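Local coordinates for putative branched chain amino acid ABC transporter, periplasmic amino acid-binding protein (Brucella ovis, PDB 4XFK) that probably serves as the periplasmic amino-acid-binding component of an ABC transport system, in the leucine-binding protein family, at residues Gly28-Ala33 / Pro292-Pro297. The protein carries 1 engineered substitution. Numbering follows the deposited sequence.
Sequences GLLYRA and PSYVEP. With NA (sodium ion), chain D.
Val295, at the tip of a type II' beta turn, wedges between Leu30 and Tyr31 of helix 26-44, a worked example of a turn packed against a helix in the two-lobed periplasmic binding protein fold. The turn runs from Ser293 to Glu296 and leads into helix 296-312. Its valine is a two-pronged bump. CG2, placed between the backbone N and carbonyl carbon, sits 4.0 Å from the centroid of the Tyr31 ring as a CH-pi contact over one face, offset toward the rim, and also meets Leu30 CB at 3.7 Å. CG1 lies above the centre of the Tyr294 ring. The fit is snug, with Val295 CB 3.4 Å from Tyr31 CZ.

Leu30 is the answering bump. Leu30 CD1 lies in the plane of the Tyr294 ring at its edge, 3.7 Å from Tyr294 CD2, while Leu30 CD2 rests on Glu296 OE2 at 3.5 Å. The buried carboxylate is held on both oxygens: OE2 is hydrogen-bonded with His290 NE2 and Tyr284 OH, and OE1 receives Ser293 N through its anti lone pair, with an N-H...O angle of 160°. Beyond the valine, Tyr31 reaches the sodium ion, which Gly85 O, Gly116 O and two waters also bind; Tyr31 OH lies 2.4 Å from the metal and 3.3 Å from Val295 CG1.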
loop_
_atom_site.group_PDB
_atom_site.type_symbol
_atom_site.label_atom_id
_atom_site.label_comp_id
_atom_site.label_asym_id
_atom_site.label_seq_id
_atom_site.Cartn_x
_atom_site.Cartn_y
_atom_site.Cartn_z
ATOM N N GLY A 28 1.722 1.198 11.087
ATOM C CA GLY A 28 1.458 2.623 11.219
ATOM C C GLY A 28 2.731 3.432 11.393
ATOM O O GLY A 28 2.857 4.534 10.850
ATOM N N LEU A 29 3.703 2.878 12.116
ATOM C CA LEU A 29 4.970 3.584 12.318
ATOM C C LEU A 29 5.806 3.673 11.043
ATOM O O LEU A 29 6.607 4.598 10.883
ATOM C CB LEU A 29 5.769 2.948 13.457
ATOM C CG LEU A 29 5.180 3.213 14.841
ATOM C CD1 LEU A 29 5.829 2.299 15.871
ATOM C CD2 LEU A 29 5.362 4.674 15.236
ATOM N N LEU A 30 5.637 2.716 10.130
ATOM C CA LEU A 30 6.317 2.791 8.839
ATOM C C LEU A 30 5.632 3.834 7.946
ATOM O O LEU A 30 6.313 4.547 7.205
ATOM C CB LEU A 30 6.409 1.415 8.167
ATOM C CG LEU A 30 7.268 0.405 8.946
ATOM C CD1 LEU A 30 7.184 -0.975 8.291
ATOM C CD2 LEU A 30 8.731 0.880 9.072
ATOM N N TYR A 31 4.303 3.948 8.034
ATOM C CA TYR A 31 3.629 5.099 7.407
ATOM C C TYR A 31 4.181 6.406 7.965
ATOM O O TYR A 31 4.468 7.329 7.207
ATOM C CB TYR A 31 2.084 5.041 7.529
ATOM C CG TYR A 31 1.507 4.094 6.509
ATOM C CD1 TYR A 31 1.432 4.456 5.170
ATOM C CD2 TYR A 31 1.077 2.819 6.874
ATOM C CE1 TYR A 31 0.939 3.580 4.224
ATOM C CE2 TYR A 31 0.582 1.925 5.930
ATOM C CZ TYR A 31 0.516 2.309 4.606
ATOM O OH TYR A 31 0.051 1.415 3.661
ATOM N N ARG A 32 4.330 6.487 9.283
ATOM C CA ARG A 32 4.890 7.691 9.878
ATOM C C ARG A 32 6.276 7.991 9.324
ATOM O O ARG A 32 6.558 9.119 8.949
ATOM C CB ARG A 32 4.953 7.564 11.392
ATOM C CG ARG A 32 5.486 8.815 12.069
ATOM C CD ARG A 32 5.536 8.628 13.565
ATOM N NE ARG A 32 6.100 9.785 14.254
ATOM C CZ ARG A 32 7.402 9.931 14.488
ATOM N NH1 ARG A 32 8.250 8.999 14.071
ATOM N NH2 ARG A 32 7.854 10.990 15.131
ATOM N N ALA A 33 7.139 6.983 9.264
ATOM C CA ALA A 33 8.494 7.185 8.747
ATOM C C ALA A 33 8.462 7.727 7.314
ATOM O O ALA A 33 9.186 8.663 6.979
ATOM C CB ALA A 33 9.304 5.891 8.824
ATOM N N PRO A 292 13.933 1.223 2.730
ATOM C CA PRO A 292 12.480 1.257 2.537
ATOM C C PRO A 292 11.940 -0.065 2.000
ATOM O O PRO A 292 12.528 -0.685 1.115
ATOM C CB PRO A 292 12.294 2.377 1.510
ATOM C CG PRO A 292 13.572 2.345 0.717
ATOM C CD PRO A 292 14.656 1.972 1.687
ATOM N N SER A 293 10.814 -0.502 2.541
ATOM C CA SER A 293 10.162 -1.701 2.025
ATOM C C SER A 293 8.690 -1.655 2.402
ATOM O O SER A 293 8.245 -0.721 3.072
ATOM C CB SER A 293 10.800 -2.964 2.602
ATOM O OG SER A 293 10.516 -3.072 3.986
ATOM N N TYR A 294 7.940 -2.658 1.947
ATOM C CA TYR A 294 6.584 -2.881 2.422
ATOM C C TYR A 294 5.748 -1.615 2.122
ATOM O O TYR A 294 5.716 -1.186 0.964
ATOM C CB TYR A 294 6.669 -3.309 3.897
ATOM C CG TYR A 294 5.377 -3.552 4.668
ATOM C CD1 TYR A 294 4.292 -4.219 4.104
ATOM C CD2 TYR A 294 5.262 -3.110 5.985
ATOM C CE1 TYR A 294 3.129 -4.430 4.843
ATOM C CE2 TYR A 294 4.117 -3.313 6.724
ATOM C CZ TYR A 294 3.053 -3.966 6.141
ATOM O OH TYR A 294 1.893 -4.180 6.852
ATOM N N VAL A 295 5.117 -0.996 3.119
ATOM C CA VAL A 295 4.207 0.133 2.880
ATOM C C VAL A 295 4.911 1.443 2.505
ATOM O O VAL A 295 4.268 2.398 2.047
ATOM C CB VAL A 295 3.295 0.391 4.103
ATOM C CG1 VAL A 295 2.395 -0.834 4.345
ATOM C CG2 VAL A 295 4.128 0.708 5.339
ATOM N N GLU A 296 6.226 1.507 2.704
ATOM C CA GLU A 296 6.929 2.787 2.603
ATOM C C GLU A 296 7.046 3.370 1.188
ATOM O O GLU A 296 6.785 4.556 1.012
ATOM C CB GLU A 296 8.287 2.725 3.312
ATOM C CG GLU A 296 8.142 2.386 4.785
ATOM C CD GLU A 296 9.477 2.196 5.474
ATOM O OE1 GLU A 296 10.241 1.286 5.075
ATOM O OE2 GLU A 296 9.763 2.960 6.423
ATOM N N PRO A 297 7.441 2.560 0.186
ATOM C CA PRO A 297 7.576 3.144 -1.158
ATOM C C PRO A 297 6.299 3.807 -1.708
ATOM O O PRO A 297 6.404 4.923 -2.231
ATOM C CB PRO A 297 8.025 1.945 -2.001
ATOM C CG PRO A 297 8.809 1.107 -1.013
ATOM C CD PRO A 297 7.958 1.176 0.225
HETATM NA NA NA D . -1.538 -0.313 3.807
HETATM O O HOH W 1 -0.614 -1.920 2.505
HETATM O O HOH W 2 -1.442 -1.637 5.587
#